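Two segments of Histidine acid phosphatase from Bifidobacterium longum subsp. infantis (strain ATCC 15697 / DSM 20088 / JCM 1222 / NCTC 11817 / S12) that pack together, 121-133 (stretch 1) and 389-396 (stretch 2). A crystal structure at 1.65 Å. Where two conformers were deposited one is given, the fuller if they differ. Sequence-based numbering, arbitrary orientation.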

# COMPACT_ATOMS: atom_id res chain seq x y z
N SER A 121 -12.11 22.71 12.48
CA SER A 121 -13.44 23.21 12.80
C SER A 121 -14.41 22.06 13.06
O SER A 121 -15.14 22.07 14.06
CB SER A 121 -13.98 24.11 11.69
OG SER A 121 -15.25 24.61 12.05
N LEU A 122 -14.41 21.07 12.18
CA LEU A 122 -15.26 19.89 12.34
C LEU A 122 -15.05 19.21 13.69
O LEU A 122 -16.00 18.88 14.40
CB LEU A 122 -14.98 18.87 11.23
CG LEU A 122 -15.77 17.56 11.30
CD1 LEU A 122 -17.25 17.78 11.04
CD2 LEU A 122 -15.21 16.53 10.32
N PHE A 123 -13.79 18.99 14.04
CA PHE A 123 -13.50 18.23 15.25
C PHE A 123 -13.66 19.04 16.52
O PHE A 123 -14.02 18.48 17.55
CB PHE A 123 -12.13 17.57 15.14
CG PHE A 123 -12.10 16.44 14.14
CD1 PHE A 123 -12.91 15.33 14.31
CD2 PHE A 123 -11.29 16.52 13.02
CE1 PHE A 123 -12.90 14.29 13.38
CE2 PHE A 123 -11.28 15.49 12.08
CZ PHE A 123 -12.09 14.37 12.27
N ASP A 124 -13.40 20.34 16.47
CA ASP A 124 -13.69 21.19 17.63
C ASP A 124 -15.19 21.26 17.90
O ASP A 124 -15.60 21.31 19.06
CB ASP A 124 -13.08 22.59 17.47
CG ASP A 124 -11.57 22.57 17.47
OD1 ASP A 124 -10.98 21.50 17.73
OD2 ASP A 124 -10.96 23.64 17.22
N GLN A 125 -16.00 21.27 16.85
CA GLN A 125 -17.45 21.22 17.02
C GLN A 125 -17.87 19.88 17.61
O GLN A 125 -18.72 19.82 18.50
CB GLN A 125 -18.16 21.42 15.69
CG GLN A 125 -17.98 22.80 15.08
CD GLN A 125 -18.82 22.97 13.82
OE1 GLN A 125 -18.29 23.22 12.74
NE2 GLN A 125 -20.13 22.85 13.97
N ALA A 126 -17.26 18.81 17.12
CA ALA A 126 -17.55 17.45 17.60
C ALA A 126 -17.24 17.31 19.08
O ALA A 126 -17.99 16.69 19.82
CB ALA A 126 -16.76 16.43 16.81
N ALA A 127 -16.11 17.88 19.50
CA ALA A 127 -15.72 17.86 20.91
C ALA A 127 -16.77 18.54 21.78
O ALA A 127 -16.99 18.15 22.92
CB ALA A 127 -14.38 18.53 21.11
N ALA A 128 -17.43 19.56 21.23
CA ALA A 128 -18.45 20.30 21.98
C ALA A 128 -19.85 19.67 21.89
O ALA A 128 -20.66 19.79 22.82
CB ALA A 128 -18.48 21.74 21.51
N ASP A 129 -20.14 19.01 20.77
CA ASP A 129 -21.50 18.55 20.46
C ASP A 129 -21.69 17.04 20.57
O ASP A 129 -22.78 16.54 20.33
CB ASP A 129 -21.92 19.01 19.06
CG ASP A 129 -22.19 20.50 18.98
OD1 ASP A 129 -22.23 21.05 17.86
OD2 ASP A 129 -22.36 21.11 20.06
N GLY A 130 -20.63 16.33 20.92
CA GLY A 130 -20.72 14.89 21.11
C GLY A 130 -20.53 14.07 19.84
O GLY A 130 -20.93 12.91 19.78
N GLY A 131 -19.91 14.66 18.83
CA GLY A 131 -19.66 13.94 17.59
C GLY A 131 -18.65 12.85 17.84
O GLY A 131 -17.73 13.05 18.63
N THR A 132 -18.81 11.69 17.19
CA THR A 132 -17.91 10.57 17.46
C THR A 132 -17.04 10.19 16.27
O THR A 132 -17.38 10.44 15.10
CB THR A 132 -18.66 9.33 17.99
OG1 THR A 132 -19.57 8.87 16.99
CG2 THR A 132 -19.44 9.68 19.26
N ILE A 133 -15.92 9.55 16.58
CA ILE A 133 -14.95 9.13 15.56
C ILE A 133 -14.90 7.61 15.52
O ILE A 133 -14.77 6.96 16.56
CB ILE A 133 -13.55 9.67 15.91
CG1 ILE A 133 -13.54 11.20 15.88
CG2 ILE A 133 -12.49 9.10 14.96
CD1 ILE A 133 -12.23 11.81 16.35
N GLY A 389 -26.89 11.03 11.99
CA GLY A 389 -25.97 10.25 12.80
C GLY A 389 -24.90 11.10 13.47
O GLY A 389 -24.65 12.24 13.06
N SER A 390 -24.27 10.54 14.49
CA SER A 390 -23.30 11.28 15.30
C SER A 390 -21.85 10.97 14.94
O SER A 390 -20.94 11.51 15.55
CB SER A 390 -23.53 10.98 16.78
OG SER A 390 -24.82 11.41 17.19
N THR A 391 -21.64 10.10 13.96
CA THR A 391 -20.26 9.76 13.58
C THR A 391 -19.74 10.78 12.58
O THR A 391 -20.19 10.83 11.44
CB THR A 391 -20.17 8.34 13.01
OG1 THR A 391 -20.65 7.41 14.00
CG2 THR A 391 -18.72 7.99 12.65
N VAL A 392 -18.79 11.62 13.02
CA VAL A 392 -18.31 12.72 12.19
C VAL A 392 -17.09 12.32 11.36
O VAL A 392 -16.67 13.06 10.47
CB VAL A 392 -17.95 13.96 13.03
CG1 VAL A 392 -19.20 14.53 13.69
CG2 VAL A 392 -16.89 13.63 14.08
N ALA A 393 -16.52 11.16 11.65
CA ALA A 393 -15.37 10.68 10.88
C ALA A 393 -15.22 9.17 10.94
O ALA A 393 -15.49 8.55 11.98
CB ALA A 393 -14.07 11.36 11.37
N THR A 394 -14.79 8.58 9.83
CA THR A 394 -14.47 7.17 9.81
C THR A 394 -13.07 7.06 9.24
O THR A 394 -12.85 7.43 8.09
CB THR A 394 -15.46 6.38 8.94
OG1 THR A 394 -16.80 6.64 9.40
CG2 THR A 394 -15.19 4.88 9.04
N PHE A 395 -12.13 6.60 10.06
CA PHE A 395 -10.73 6.44 9.64
C PHE A 395 -10.41 4.95 9.52
O PHE A 395 -10.48 4.21 10.51
CB PHE A 395 -9.78 7.09 10.66
CG PHE A 395 -9.96 8.59 10.81
CD1 PHE A 395 -9.98 9.42 9.70
CD2 PHE A 395 -10.11 9.15 12.07
CE1 PHE A 395 -10.14 10.80 9.85
CE2 PHE A 395 -10.27 10.52 12.23
CZ PHE A 395 -10.28 11.35 11.12
N ARG A 396 -10.08 4.51 8.31
CA ARG A 396 -9.92 3.08 8.01
C ARG A 396 -8.48 2.78 7.63
O ARG A 396 -7.83 3.59 6.97
CB ARG A 396 -10.80 2.67 6.83
CG ARG A 396 -12.29 2.98 6.96
CD ARG A 396 -12.93 2.81 5.60
NE ARG A 396 -14.37 3.12 5.57
CZ ARG A 396 -14.87 4.33 5.35
NH1 ARG A 396 -14.06 5.36 5.14
NH2 ARG A 396 -16.19 4.50 5.33

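Two backbone hydrogen bonds, both made by Thr132, fasten these segments together. Its amide N gives a hydrogen bond to the carbonyl O of Ser390 at 2.7 Å, nearly straight at 172°, and its own carbonyl O accepts one from the amide N of Val392 at 2.8 Å, with a more bent angle of 148°. One residue thus spends both its backbone polar groups on residues that flank Thr391, the pattern expected where Thr132 and Thr391 pair as neighbours in parallel strands. The CA of Thr391 also lies 3.3 Å from the O of Thr132, a CA-H...O contact that adds to the load on that carbonyl, and a similar contact brings the CA of Gly131 to 3.4 Å from the O of Ser390.

The register does not run on evenly. Thr132 pairs with Thr391, but Ile133 pairs with Ala393, so Val392 is an extra residue on its strand: a beta bulge. Its phi/psi of -92/-11 departs from extended geometry, and its CA-to-CB bond points toward the first segment. At the bulge the amide N of Ala393 is buried with no partner; the O of Thr132 lies 3.6 Å from the N of Ala393, and the pair does not make a hydrogen bond.

The side chains of Thr132 and Thr391 share one face of the sheet, where their OG1 atoms stand 3.5 Å apart, a weak hydrogen bond at most. Thr132 OG1 is also 3.3 Å from the O of Ser390, again weak. These hydroxyls add only weak contacts; the backbone carries the polar strength.

Beyond the backbone the contact is apolar, and Val392 is at its centre. Val392 has the largest area covered by the opposing segment of any residue here, and it meets the helix that ends at Asp129. Its CG2 lies 3.9 Å from the CB of Ala126 and 4.1 Å from CE1 of Phe123, while its CB is 4.4 Å from CD1 of Leu122. The small side chain of Ala126 points toward the strand, and Phe123, nearly one helical turn earlier, starts sideways but brings its ring end nearer.

That ring extends the apolar cluster along the strand. Phe123 CZ is 3.7 Å from the CB of Ala393, which sits at the ring's edge, and also 3.7 Å from CZ of Phe395. Ile133, on the same sheet face as Ala393, places its CG2 3.7 Å from CD2 of Phe395, so helix and strand of the first segment both reach the same aromatic side chain.

Two glycines make the turn from helix to strand. Gly130 leaves the helix with positive phi, and at its backbone angles a CB would jam against the preceding carbonyl O. Gly131 answers to the partner instead: an ideal CB there would fall 2.8 Å from CG1 of Val392, a clash. The rule to read is economical: pair the backbones briefly, set one valine against the helix, and leave glycine where that valine needs room.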